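Local coordinates for protein ribose 5-phosphate isomerase RpiB (Thermoanaerobacter tengcongensis, PDB 4EGS) that probably removes phosphate from phosphotyrosine through its low molecular weight phosphatase domain, the part described here, in a longer protein that probably also isomerises sugars, at residues Leu38-Gly43 with Lys103-Glu108; Ser48-Gly53 with Glu160-Thr165; Glu84-Leu89 with Asp96-Arg101. All blocks are in the same frame, centred on the assembly; numbering follows the deposited sequence.

Contact 1. Residues Leu38-Gly43 with Lys103-Glu108; sequences LFVCTG and KSLREE. With BCT (bicarbonate ion), chain C.
Leu105 reaches strand 36-41 with one methyl, CD1, which meets two side chains of that strand. The closer is Val40, whose CG2 lies 3.8 Å from Leu105 CD1. These two side chains run at about a right angle. Leu38 is met at a slant, its CD1 4.2 Å from Leu105 CD1. Leu105 has CG anti to its backbone N (chi1 -165°), and its side chain leads from the loop toward the strand. Val40 turns CG2 to the backbone N side, anti to the carbonyl carbon, and this is the branch that touches. No hydrogen bond joins the two segments. Strand 36-41 is an inner strand of the parallel sheet, flanked by strands 67-72 and 115-118. Its C-terminal end leads into the phosphate-binding loop of the low molecular weight tyrosine phosphatase fold, where Cys41 is the predicted nucleophile. A bicarbonate ion, probably from the crystallisation liquor, occupies this pocket. Thr42 N donates a hydrogen bond to bicarbonate O2 at 3.1 Å, with an N-H...O angle of 150°. Cys41 SG is 3.5 Å from bicarbonate O3. The hydroxyl of Thr42 is hydrogen-bonded to His123, and Leu110 of helix 108-112 packs on both leucines.

Contact 2. Residues Ser48-Gly53 with Glu160-Thr165; sequences SPMAEG and EVYKKT
Apolar packing joins the two helices through Met50, which extends from helix 47-61 to helix 159-179. Its terminal methyl does most of the touching. Met50 CE lies 3.6 Å from Thr165 CG2, and the two side chains run at about a right angle. The same methyl rests 3.7 Å from the backbone carbonyl oxygen Tyr162 O. The Met50 chain is extended at chi2 and bent at chi3 (70°), which turns CE off the line of the chain. The sulfur meets the aromatic ring: Met50 SD is 4.3 Å from Tyr162 CD2, at the ring edge and near its plane. These helices belong to the alpha/beta phosphatase fold. Helix 47-61 follows the phosphate-binding loop, and helix 159-179 is the last helix of the domain. Met50 also touches Ala85 and Leu89 of helix 83-93, and Ala166 and Leu169 further along helix 159-179. No hydrogen bond crosses between the two segments; each helix keeps its own backbone bonds. Gly53 N bonds to Pro49 O at 2.8 Å, and Thr165 N to Val161 O at 2.9 Å. Within helix 159-179 a salt bridge joins Lys163 NZ to Glu160 OE2 at 3.5 Å, and its hydrogen bond is weak. The hydroxyl of Tyr162 has a weak hydrogen bond to Ser82.

Contact 3. Residues Glu84-Leu89 with Asp96-Arg101; sequences EAVEVL and DISDHR
This is a partly buried apolar contact between helix 83-93 and the loop that follows it, with Ile97 set against Val86 and Leu89. Val86 and Ile97 lie alongside each other, pointing opposite ways, with Val86 CG2 3.6 Å from Ile97 CG1. The same Val86 methyl sits 3.5 Å from the backbone oxygen Asp96 O. Leu89 runs at about a right angle to Ile97. Leu89 CD2 is 3.7 Å from Ile97 CD1 and 3.8 Å from Ile97 CG2, so it meets two methyls of the isoleucine. At chi1 87° Ile97 CG1 sits between N and C of its own backbone and meets Val86, while CG2 faces Leu89. No hydrogen bond links the helix segment to the loop segment. The loop holds its own shape with internal bonds. His100 N makes a weak bond of 3.3 Å to Ile97 O, closing a type I beta turn. Arg101 folds back on the preceding carbonyl, its NE 2.8 Å from His100 O, with the donor above the carbonyl plane. His100 NE2 is hydrogen-bonded to Asn44 O of the bicarbonate pocket, and Leu89 and Ala85 touch Met50. The chain after the helix turns back on it through a type I turn, in the low molecular weight phosphatase domain.

Overall arrangement
Contacts 1 and 2 are buried, while contact 3 is only partly so. Contacts 1 and 2 lie on opposite sides of the chain's centre, about 17 Å apart between centres. Strand 36-41 and helix 47-61 follow each other in the chain, and Phe39 O and Ser48 OG make a probable hydrogen bond between them. Contacts 2 and 3 are closer, about 9 Å between centres. They meet where Met50 and Tyr162 of contact 2 pack on helix 83-93 of contact 3. Contact 3 adjoins contact 1 in sequence but does not otherwise touch it. None of the three has a hydrogen bond across its segments. Contact 1 adds an anion pocket, contact 2 a sulfur at an aromatic edge, and contact 3 a self-bonded turn.

Contact 1. Residues Leu38-Gly43 with Lys103-Glu108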
ATOM      1  N   LEU A  38      -6.599  -7.268  -7.607  1.00 31.86           N
ATOM      2  CA  LEU A  38      -7.456  -7.998  -8.534  1.00 31.86           C
ATOM      3  C   LEU A  38      -8.677  -8.577  -7.823  1.00 30.93           C
ATOM      4  O   LEU A  38      -8.555  -9.501  -7.022  1.00 31.39           O
ATOM      5  CB  LEU A  38      -6.666  -9.132  -9.188  1.00 33.26           C
ATOM      6  CG  LEU A  38      -6.884  -9.454 -10.670  1.00 34.24           C
ATOM      7  CD1 LEU A  38      -6.460 -10.888 -10.953  1.00 34.13           C
ATOM      8  CD2 LEU A  38      -8.320  -9.215 -11.115  1.00 32.49           C
ATOM      9  N   PHE A  39      -9.854  -8.038  -8.124  1.00 30.35           N
ATOM     10  CA  PHE A  39     -11.094  -8.577  -7.576  1.00 31.36           C
ATOM     11  C   PHE A  39     -11.598  -9.727  -8.442  1.00 33.03           C
ATOM     12  O   PHE A  39     -11.636  -9.618  -9.669  1.00 31.57           O
ATOM     13  CB  PHE A  39     -12.162  -7.488  -7.463  1.00 29.27           C
ATOM     14  CG  PHE A  39     -11.803  -6.381  -6.513  1.00 28.03           C
ATOM     15  CD1 PHE A  39     -11.786  -6.602  -5.146  1.00 26.97           C
ATOM     16  CD2 PHE A  39     -11.494  -5.117  -6.987  1.00 28.63           C
ATOM     17  CE1 PHE A  39     -11.460  -5.586  -4.270  1.00 28.96           C
ATOM     18  CE2 PHE A  39     -11.168  -4.097  -6.115  1.00 28.97           C
ATOM     19  CZ  PHE A  39     -11.151  -4.331  -4.755  1.00 29.79           C
ATOM     20  N   VAL A  40     -11.983 -10.828  -7.806  1.00 31.12           N
ATOM     21  CA  VAL A  40     -12.377 -12.023  -8.544  1.00 31.77           C
ATOM     22  C   VAL A  40     -13.833 -12.423  -8.324  1.00 31.29           C
ATOM     23  O   VAL A  40     -14.281 -12.621  -7.194  1.00 29.34           O
ATOM     24  CB  VAL A  40     -11.447 -13.217  -8.239  1.00 32.80           C
ATOM     25  CG1 VAL A  40     -12.052 -14.515  -8.753  1.00 32.55           C
ATOM     26  CG2 VAL A  40     -10.082 -12.984  -8.857  1.00 34.20           C
ATOM     27  N   CYS A  41     -14.559 -12.532  -9.431  1.00 32.96           N
ATOM     28  CA  CYS A  41     -15.951 -12.950  -9.432  1.00 32.23           C
ATOM     29  C   CYS A  41     -16.041 -14.340 -10.036  1.00 32.39           C
ATOM     30  O   CYS A  41     -15.021 -14.975 -10.309  1.00 32.36           O
ATOM     31  CB  CYS A  41     -16.766 -11.994 -10.296  1.00 30.77           C
ATOM     32  SG  CYS A  41     -18.149 -11.211  -9.479  1.00 32.83           S
ATOM     33  N   THR A  42     -17.264 -14.809 -10.253  1.00 29.53           N
ATOM     34  CA  THR A  42     -17.474 -16.016 -11.038  1.00 30.47           C
ATOM     35  C   THR A  42     -17.563 -15.640 -12.511  1.00 29.78           C
ATOM     36  O   THR A  42     -16.883 -16.225 -13.352  1.00 30.93           O
ATOM     37  CB  THR A  42     -18.751 -16.768 -10.619  1.00 33.13           C
ATOM     38  OG1 THR A  42     -18.533 -17.421  -9.363  1.00 34.48           O
ATOM     39  CG2 THR A  42     -19.118 -17.813 -11.660  1.00 32.23           C
ATOM     40  N   GLY A  43     -18.394 -14.647 -12.814  1.00 31.16           N
ATOM     41  CA  GLY A  43     -18.612 -14.230 -14.188  1.00 31.35           C
ATOM     42  C   GLY A  43     -18.181 -12.807 -14.491  1.00 30.20           C
ATOM     43  O   GLY A  43     -18.332 -12.341 -15.619  1.00 31.62           O
ATOM     44  N   LYS A 103     -14.344 -10.159 -18.312  1.00 34.87           N
ATOM     45  CA  LYS A 103     -13.120 -10.820 -18.744  1.00 37.37           C
ATOM     46  C   LYS A 103     -12.919 -12.107 -17.951  1.00 38.21           C
ATOM     47  O   LYS A 103     -13.036 -12.107 -16.724  1.00 36.64           O
ATOM     48  CB  LYS A 103     -11.914  -9.905 -18.524  1.00 36.03           C
ATOM     49  CG  LYS A 103     -12.151  -8.442 -18.853  1.00 37.61           C
ATOM     50  CD  LYS A 103     -12.031  -8.162 -20.339  1.00 37.46           C
ATOM     51  CE  LYS A 103     -12.181  -6.674 -20.608  1.00 38.05           C
ATOM     52  NZ  LYS A 103     -11.932  -6.325 -22.031  1.00 41.59           N
ATOM     53  N   SER A 104     -12.618 -13.198 -18.649  1.00 36.76           N
ATOM     54  CA  SER A 104     -12.293 -14.456 -17.987  1.00 37.93           C
ATOM     55  C   SER A 104     -10.835 -14.423 -17.541  1.00 40.66           C
ATOM     56  O   SER A 104      -9.965 -13.942 -18.270  1.00 41.43           O
ATOM     57  CB  SER A 104     -12.552 -15.648 -18.913  1.00 38.52           C
ATOM     58  OG  SER A 104     -12.293 -16.876 -18.254  1.00 36.40           O
ATOM     59  N   LEU A 105     -10.577 -14.924 -16.339  1.00 41.95           N
ATOM     60  CA  LEU A 105      -9.252 -14.841 -15.738  1.00 38.61           C
ATOM     61  C   LEU A 105      -8.217 -15.688 -16.483  1.00 42.15           C
ATOM     62  O   LEU A 105      -8.472 -16.842 -16.836  1.00 40.09           O
ATOM     63  CB  LEU A 105      -9.317 -15.230 -14.257  1.00 35.98           C
ATOM     64  CG  LEU A 105      -8.120 -14.862 -13.377  1.00 40.74           C
ATOM     65  CD1 LEU A 105      -8.595 -14.328 -12.036  1.00 38.81           C
ATOM     66  CD2 LEU A 105      -7.210 -16.061 -13.176  1.00 42.31           C
ATOM     67  N   ARG A 106      -7.051 -15.093 -16.725  1.00 41.43           N
ATOM     68  CA  ARG A 106      -5.965 -15.762 -17.432  1.00 39.95           C
ATOM     69  C   ARG A 106      -4.742 -15.845 -16.527  1.00 40.45           C
ATOM     70  O   ARG A 106      -4.865 -15.917 -15.307  1.00 39.84           O
ATOM     71  CB  ARG A 106      -5.607 -14.990 -18.701  1.00 38.24           C
ATOM     72  CG  ARG A 106      -6.798 -14.383 -19.416  1.00 37.93           C
ATOM     73  CD  ARG A 106      -6.374 -13.174 -20.233  1.00 40.62           C
ATOM     74  NE  ARG A 106      -7.501 -12.293 -20.532  1.00 45.13           N
ATOM     75  CZ  ARG A 106      -7.979 -11.382 -19.690  1.00 44.05           C
ATOM     76  NH1 ARG A 106      -7.435 -11.234 -18.490  1.00 40.74           N
ATOM     77  NH2 ARG A 106      -9.006 -10.621 -20.044  1.00 42.30           N
ATOM     78  N   GLU A 107      -3.558 -15.829 -17.130  1.00 42.11           N
ATOM     79  CA  GLU A 107      -2.324 -15.816 -16.355  1.00 41.37           C
ATOM     80  C   GLU A 107      -1.754 -14.402 -16.310  1.00 41.76           C
ATOM     81  O   GLU A 107      -0.913 -14.085 -15.468  1.00 43.10           O
ATOM     82  CB  GLU A 107      -1.300 -16.784 -16.948  1.00 42.55           C
ATOM     83  CG  GLU A 107      -0.364 -17.390 -15.912  1.00 41.89           C
ATOM     84  CD  GLU A 107       0.856 -18.039 -16.532  1.00 40.84           C
ATOM     85  OE1 GLU A 107       1.471 -18.904 -15.872  1.00 40.51           O
ATOM     86  OE2 GLU A 107       1.207 -17.679 -17.674  1.00 39.83           O
ATOM     87  N   GLU A 108      -2.228 -13.556 -17.219  1.00 42.18           N
ATOM     88  CA  GLU A 108      -1.768 -12.176 -17.315  1.00 44.17           C
ATOM     89  C   GLU A 108      -2.175 -11.359 -16.093  1.00 43.90           C
ATOM     90  O   GLU A 108      -1.410 -10.522 -15.612  1.00 43.81           O
ATOM     91  CB  GLU A 108      -2.332 -11.522 -18.581  1.00 47.62           C
ATOM     92  CG  GLU A 108      -1.300 -10.804 -19.436  1.00 50.38           C
ATOM     93  CD  GLU A 108      -1.895 -10.240 -20.714  1.00 54.87           C
ATOM     94  OE1 GLU A 108      -1.289 -10.432 -21.790  1.00 60.79           O
ATOM     95  OE2 GLU A 108      -2.965  -9.599 -20.642  1.00 54.23           O
TER
HETATM   96  C   BCT C 201     -21.218 -13.159 -10.067  1.00 32.10           C
HETATM   97  O1  BCT C 201     -21.657 -12.329  -9.057  1.00 31.74           O
HETATM   98  O2  BCT C 201     -20.264 -14.069  -9.667  1.00 27.59           O
HETATM   99  O3  BCT C 201     -20.906 -12.495 -11.236  1.00 31.46           O

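Contact 2. Residues Ser48-Gly53 with Glu160-Thr165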
ATOM      1  N   SER A  48     -17.463  -8.037  -8.704  1.00 29.88           N
ATOM      2  CA  SER A  48     -16.122  -7.605  -9.104  1.00 30.70           C
ATOM      3  C   SER A  48     -16.078  -6.260  -9.843  1.00 29.48           C
ATOM      4  O   SER A  48     -15.220  -5.434  -9.541  1.00 29.29           O
ATOM      5  CB  SER A  48     -15.393  -8.696  -9.902  1.00 30.59           C
ATOM      6  OG  SER A  48     -14.875  -9.692  -9.040  1.00 31.84           O
ATOM      7  N   PRO A  49     -16.989  -6.034 -10.811  1.00 29.25           N
ATOM      8  CA  PRO A  49     -16.998  -4.693 -11.406  1.00 28.08           C
ATOM      9  C   PRO A  49     -17.379  -3.624 -10.385  1.00 26.36           C
ATOM     10  O   PRO A  49     -16.864  -2.508 -10.448  1.00 27.31           O
ATOM     11  CB  PRO A  49     -18.081  -4.795 -12.484  1.00 29.49           C
ATOM     12  CG  PRO A  49     -18.146  -6.240 -12.818  1.00 29.20           C
ATOM     13  CD  PRO A  49     -17.893  -6.953 -11.528  1.00 29.09           C
ATOM     14  N   MET A  50     -18.267  -3.970  -9.459  1.00 26.83           N
ATOM     15  CA  MET A  50     -18.682  -3.051  -8.404  1.00 26.48           C
ATOM     16  C   MET A  50     -17.555  -2.810  -7.409  1.00 26.88           C
ATOM     17  O   MET A  50     -17.252  -1.667  -7.068  1.00 28.34           O
ATOM     18  CB  MET A  50     -19.924  -3.577  -7.677  1.00 28.49           C
ATOM     19  CG  MET A  50     -21.216  -3.442  -8.472  1.00 29.34           C
ATOM     20  SD  MET A  50     -22.593  -4.375  -7.766  1.00 34.21           S
ATOM     21  CE  MET A  50     -22.934  -3.433  -6.286  1.00 27.33           C
ATOM     22  N   ALA A  51     -16.939  -3.894  -6.947  1.00 27.01           N
ATOM     23  CA  ALA A  51     -15.820  -3.807  -6.017  1.00 27.54           C
ATOM     24  C   ALA A  51     -14.674  -3.005  -6.625  1.00 28.39           C
ATOM     25  O   ALA A  51     -14.040  -2.200  -5.947  1.00 28.41           O
ATOM     26  CB  ALA A  51     -15.346  -5.195  -5.624  1.00 27.43           C
ATOM     27  N   GLU A  52     -14.421  -3.229  -7.910  1.00 28.21           N
ATOM     28  CA  GLU A  52     -13.399  -2.488  -8.635  1.00 27.45           C
ATOM     29  C   GLU A  52     -13.793  -1.024  -8.787  1.00 28.24           C
ATOM     30  O   GLU A  52     -12.962  -0.127  -8.641  1.00 29.88           O
ATOM     31  CB  GLU A  52     -13.184  -3.102 -10.017  1.00 27.42           C
ATOM     32  CG  GLU A  52     -12.312  -2.279 -10.944  1.00 27.94           C
ATOM     33  CD  GLU A  52     -12.410  -2.736 -12.383  1.00 31.03           C
ATOM     34  OE1 GLU A  52     -11.705  -2.163 -13.241  1.00 31.88           O
ATOM     35  OE2 GLU A  52     -13.199  -3.666 -12.659  1.00 32.72           O
ATOM     36  N   GLY A  53     -15.070  -0.796  -9.078  1.00 29.24           N
ATOM     37  CA  GLY A  53     -15.580   0.538  -9.335  1.00 28.82           C
ATOM     38  C   GLY A  53     -15.436   1.507  -8.177  1.00 28.93           C
ATOM     39  O   GLY A  53     -14.832   2.569  -8.328  1.00 29.61           O
ATOM     40  N   GLU A 160     -32.570  -3.424  -4.144  1.00 34.24           N
ATOM     41  CA  GLU A 160     -32.229  -3.358  -2.726  1.00 36.39           C
ATOM     42  C   GLU A 160     -31.127  -4.349  -2.364  1.00 34.95           C
ATOM     43  O   GLU A 160     -30.283  -4.070  -1.511  1.00 33.90           O
ATOM     44  CB  GLU A 160     -33.467  -3.599  -1.860  1.00 36.17           C
ATOM     45  CG  GLU A 160     -34.249  -2.336  -1.543  1.00 37.21           C
ATOM     46  CD  GLU A 160     -33.496  -1.409  -0.608  1.00 38.34           C
ATOM     47  OE1 GLU A 160     -32.622  -1.899   0.138  1.00 41.97           O
ATOM     48  OE2 GLU A 160     -33.777  -0.192  -0.620  1.00 36.75           O
ATOM     49  N   VAL A 161     -31.137  -5.505  -3.022  1.00 34.12           N
ATOM     50  CA  VAL A 161     -30.102  -6.509  -2.816  1.00 34.24           C
ATOM     51  C   VAL A 161     -28.789  -6.031  -3.423  1.00 30.86           C
ATOM     52  O   VAL A 161     -27.726  -6.182  -2.821  1.00 30.89           O
ATOM     53  CB  VAL A 161     -30.491  -7.859  -3.441  1.00 32.53           C
ATOM     54  CG1 VAL A 161     -29.484  -8.933  -3.062  1.00 30.90           C
ATOM     55  CG2 VAL A 161     -31.886  -8.260  -3.002  1.00 32.52           C
ATOM     56  N   TYR A 162     -28.870  -5.456  -4.621  1.00 32.62           N
ATOM     57  CA  TYR A 162     -27.716  -4.829  -5.254  1.00 30.96           C
ATOM     58  C   TYR A 162     -27.223  -3.686  -4.383  1.00 31.32           C
ATOM     59  O   TYR A 162     -26.022  -3.438  -4.282  1.00 32.80           O
ATOM     60  CB  TYR A 162     -28.080  -4.295  -6.640  1.00 29.63           C
ATOM     61  CG  TYR A 162     -27.946  -5.300  -7.761  1.00 30.83           C
ATOM     62  CD1 TYR A 162     -29.010  -6.112  -8.125  1.00 30.55           C
ATOM     63  CD2 TYR A 162     -26.754  -5.426  -8.464  1.00 30.63           C
ATOM     64  CE1 TYR A 162     -28.891  -7.026  -9.153  1.00 30.48           C
ATOM     65  CE2 TYR A 162     -26.624  -6.338  -9.493  1.00 30.13           C
ATOM     66  CZ  TYR A 162     -27.694  -7.136  -9.833  1.00 30.29           C
ATOM     67  OH  TYR A 162     -27.569  -8.046 -10.858  1.00 32.97           O
ATOM     68  N   LYS A 163     -28.166  -2.992  -3.755  1.00 33.49           N
ATOM     69  CA  LYS A 163     -27.849  -1.869  -2.882  1.00 33.16           C
ATOM     70  C   LYS A 163     -27.119  -2.346  -1.636  1.00 33.17           C
ATOM     71  O   LYS A 163     -26.113  -1.763  -1.237  1.00 32.41           O
ATOM     72  CB  LYS A 163     -29.127  -1.123  -2.495  1.00 34.05           C
ATOM     73  CG  LYS A 163     -28.890   0.172  -1.735  1.00 36.11           C
ATOM     74  CD  LYS A 163     -30.199   0.855  -1.349  1.00 37.23           C
ATOM     75  CE  LYS A 163     -30.910   1.471  -2.552  1.00 38.57           C
ATOM     76  NZ  LYS A 163     -31.704   0.492  -3.352  1.00 37.79           N
ATOM     77  N   LYS A 164     -27.633  -3.411  -1.028  1.00 32.98           N
ATOM     78  CA  LYS A 164     -27.036  -3.990   0.170  1.00 32.67           C
ATOM     79  C   LYS A 164     -25.636  -4.529  -0.116  1.00 31.81           C
ATOM     80  O   LYS A 164     -24.728  -4.392   0.704  1.00 35.00           O
ATOM     81  CB  LYS A 164     -27.935  -5.102   0.720  1.00 33.83           C
ATOM     82  CG  LYS A 164     -27.376  -5.829   1.933  1.00 35.45           C
ATOM     83  CD  LYS A 164     -27.287  -4.911   3.139  1.00 33.36           C
ATOM     84  CE  LYS A 164     -28.659  -4.411   3.558  1.00 34.68           C
ATOM     85  NZ  LYS A 164     -29.536  -5.513   4.040  1.00 34.56           N
ATOM     86  N   THR A 165     -25.469  -5.138  -1.286  1.00 30.96           N
ATOM     87  CA  THR A 165     -24.175  -5.667  -1.706  1.00 29.87           C
ATOM     88  C   THR A 165     -23.181  -4.532  -1.952  1.00 32.07           C
ATOM     89  O   THR A 165     -21.993  -4.651  -1.641  1.00 31.33           O
ATOM     90  CB  THR A 165     -24.316  -6.572  -2.958  1.00 31.33           C
ATOM     91  OG1 THR A 165     -24.193  -7.945  -2.569  1.00 37.04           O
ATOM     92  CG2 THR A 165     -23.252  -6.259  -4.001  1.00 28.07           C
TER

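Contact 3. Residues Glu84-Leu89 with Asp96-Arg101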
ATOM      1  N   GLU A  84     -28.274  -3.310 -13.237  1.00 30.45           N
ATOM      2  CA  GLU A  84     -28.584  -3.006 -11.845  1.00 31.36           C
ATOM      3  C   GLU A  84     -27.338  -2.516 -11.120  1.00 30.07           C
ATOM      4  O   GLU A  84     -27.376  -1.511 -10.412  1.00 30.33           O
ATOM      5  CB  GLU A  84     -29.160  -4.226 -11.127  1.00 29.66           C
ATOM      6  CG  GLU A  84     -30.610  -4.535 -11.457  1.00 30.36           C
ATOM      7  CD  GLU A  84     -30.760  -5.406 -12.687  1.00 31.64           C
ATOM      8  OE1 GLU A  84     -31.912  -5.677 -13.085  1.00 34.72           O
ATOM      9  OE2 GLU A  84     -29.729  -5.825 -13.253  1.00 33.17           O
ATOM     10  N   ALA A  85     -26.235  -3.238 -11.303  1.00 29.89           N
ATOM     11  CA  ALA A  85     -24.956  -2.853 -10.720  1.00 28.70           C
ATOM     12  C   ALA A  85     -24.535  -1.481 -11.226  1.00 27.57           C
ATOM     13  O   ALA A  85     -24.019  -0.658 -10.473  1.00 26.88           O
ATOM     14  CB  ALA A  85     -23.893  -3.885 -11.051  1.00 28.57           C
ATOM     15  N   VAL A  86     -24.772  -1.242 -12.512  1.00 28.22           N
ATOM     16  CA  VAL A  86     -24.424   0.027 -13.136  1.00 28.49           C
ATOM     17  C   VAL A  86     -25.290   1.172 -12.606  1.00 30.99           C
ATOM     18  O   VAL A  86     -24.819   2.302 -12.484  1.00 30.67           O
ATOM     19  CB  VAL A  86     -24.492  -0.064 -14.685  1.00 29.34           C
ATOM     20  CG1 VAL A  86     -25.476   0.939 -15.264  1.00 31.04           C
ATOM     21  CG2 VAL A  86     -23.113   0.137 -15.290  1.00 32.98           C
ATOM     22  N   GLU A  87     -26.545   0.877 -12.272  1.00 31.57           N
ATOM     23  CA  GLU A  87     -27.448   1.917 -11.783  1.00 30.41           C
ATOM     24  C   GLU A  87     -27.360   2.097 -10.269  1.00 30.14           C
ATOM     25  O   GLU A  87     -27.509   3.209  -9.769  1.00 30.77           O
ATOM     26  CB  GLU A  87     -28.897   1.667 -12.225  1.00 32.28           C
ATOM     27  CG  GLU A  87     -29.596   0.501 -11.546  1.00 32.04           C
ATOM     28  CD  GLU A  87     -31.061   0.402 -11.933  1.00 33.61           C
ATOM     29  OE1 GLU A  87     -31.773   1.424 -11.834  1.00 35.07           O
ATOM     30  OE2 GLU A  87     -31.500  -0.694 -12.341  1.00 34.47           O
ATOM     31  N   VAL A  88     -27.108   1.013  -9.542  1.00 28.13           N
ATOM     32  CA  VAL A  88     -26.979   1.111  -8.092  1.00 29.24           C
ATOM     33  C   VAL A  88     -25.686   1.833  -7.716  1.00 31.51           C
ATOM     34  O   VAL A  88     -25.611   2.498  -6.687  1.00 33.20           O
ATOM     35  CB  VAL A  88     -27.058  -0.271  -7.391  1.00 29.17           C
ATOM     36  CG1 VAL A  88     -25.806  -1.093  -7.649  1.00 29.21           C
ATOM     37  CG2 VAL A  88     -27.269  -0.092  -5.902  1.00 28.58           C
ATOM     38  N   LEU A  89     -24.673   1.719  -8.566  1.00 29.21           N
ATOM     39  CA  LEU A  89     -23.407   2.387  -8.317  1.00 31.22           C
ATOM     40  C   LEU A  89     -23.479   3.838  -8.772  1.00 32.08           C
ATOM     41  O   LEU A  89     -22.773   4.695  -8.247  1.00 33.03           O
ATOM     42  CB  LEU A  89     -22.268   1.658  -9.030  1.00 29.60           C
ATOM     43  CG  LEU A  89     -21.300   0.900  -8.122  1.00 29.74           C
ATOM     44  CD1 LEU A  89     -22.049  -0.019  -7.176  1.00 28.43           C
ATOM     45  CD2 LEU A  89     -20.299   0.123  -8.955  1.00 27.38           C
ATOM     46  N   ASP A  96     -19.538   5.228 -12.309  1.00 34.09           N
ATOM     47  CA  ASP A  96     -20.195   4.802 -13.539  1.00 33.52           C
ATOM     48  C   ASP A  96     -20.095   3.304 -13.821  1.00 37.20           C
ATOM     49  O   ASP A  96     -21.112   2.613 -13.868  1.00 39.06           O
ATOM     50  CB  ASP A  96     -19.648   5.588 -14.732  1.00 34.55           C
ATOM     51  CG  ASP A  96     -20.567   5.533 -15.933  1.00 35.10           C
ATOM     52  OD1 ASP A  96     -21.508   4.713 -15.924  1.00 36.43           O
ATOM     53  OD2 ASP A  96     -20.355   6.313 -16.885  1.00 34.43           O
ATOM     54  N   ILE A  97     -18.870   2.828 -14.034  1.00 33.62           N
ATOM     55  CA  ILE A  97     -18.583   1.456 -14.483  1.00 33.04           C
ATOM     56  C   ILE A  97     -19.304   1.032 -15.778  1.00 34.46           C
ATOM     57  O   ILE A  97     -19.395  -0.158 -16.090  1.00 36.03           O
ATOM     58  CB  ILE A  97     -18.730   0.384 -13.346  1.00 30.77           C
ATOM     59  CG1 ILE A  97     -20.165  -0.136 -13.207  1.00 28.73           C
ATOM     60  CG2 ILE A  97     -18.210   0.931 -12.028  1.00 29.15           C
ATOM     61  CD1 ILE A  97     -20.292  -1.362 -12.327  1.00 25.97           C
ATOM     62  N   SER A  98     -19.778   2.010 -16.548  1.00 34.04           N
ATOM     63  CA  SER A  98     -20.446   1.728 -17.820  1.00 34.39           C
ATOM     64  C   SER A  98     -19.500   1.121 -18.849  1.00 34.76           C
ATOM     65  O   SER A  98     -19.938   0.428 -19.766  1.00 32.43           O
ATOM     66  CB  SER A  98     -21.075   2.990 -18.413  1.00 33.49           C
ATOM     67  OG  SER A  98     -22.177   3.435 -17.643  1.00 35.47           O
ATOM     68  N   ASP A  99     -18.207   1.392 -18.701  1.00 35.13           N
ATOM     69  CA  ASP A  99     -17.218   0.927 -19.668  1.00 35.38           C
ATOM     70  C   ASP A  99     -16.582  -0.415 -19.303  1.00 34.35           C
ATOM     71  O   ASP A  99     -15.605  -0.827 -19.929  1.00 33.66           O
ATOM     72  CB  ASP A  99     -16.130   1.983 -19.885  1.00 35.91           C
ATOM     73  N   HIS A 100     -17.133  -1.100 -18.306  1.00 36.09           N
ATOM     74  CA  HIS A 100     -16.619  -2.417 -17.933  1.00 35.10           C
ATOM     75  C   HIS A 100     -17.109  -3.498 -18.891  1.00 32.02           C
ATOM     76  O   HIS A 100     -18.226  -3.435 -19.403  1.00 31.36           O
ATOM     77  CB  HIS A 100     -17.000  -2.779 -16.494  1.00 33.59           C
ATOM     78  CG  HIS A 100     -16.558  -4.150 -16.081  1.00 32.99           C
ATOM     79  ND1 HIS A 100     -15.305  -4.404 -15.566  1.00 31.21           N
ATOM     80  CD2 HIS A 100     -17.198  -5.343 -16.120  1.00 31.70           C
ATOM     81  CE1 HIS A 100     -15.195  -5.693 -15.298  1.00 30.26           C
ATOM     82  NE2 HIS A 100     -16.330  -6.285 -15.625  1.00 30.44           N
ATOM     83  N   ARG A 101     -16.253  -4.483 -19.133  1.00 33.74           N
ATOM     84  CA  ARG A 101     -16.606  -5.629 -19.953  1.00 32.80           C
ATOM     85  C   ARG A 101     -16.090  -6.890 -19.268  1.00 33.93           C
ATOM     86  O   ARG A 101     -14.974  -6.907 -18.748  1.00 34.96           O
ATOM     87  CB  ARG A 101     -16.005  -5.495 -21.352  1.00 33.00           C
ATOM     88  CG  ARG A 101     -17.008  -5.667 -22.483  1.00 35.04           C
ATOM     89  CD  ARG A 101     -17.394  -4.335 -23.112  1.00 33.35           C
ATOM     90  NE  ARG A 101     -18.108  -3.463 -22.184  1.00 34.42           N
ATOM     91  CZ  ARG A 101     -18.532  -2.240 -22.488  1.00 32.57           C
ATOM     92  NH1 ARG A 101     -18.314  -1.742 -23.697  1.00 28.58           N
ATOM     93  NH2 ARG A 101     -19.174  -1.515 -21.583  1.00 33.83           N
TER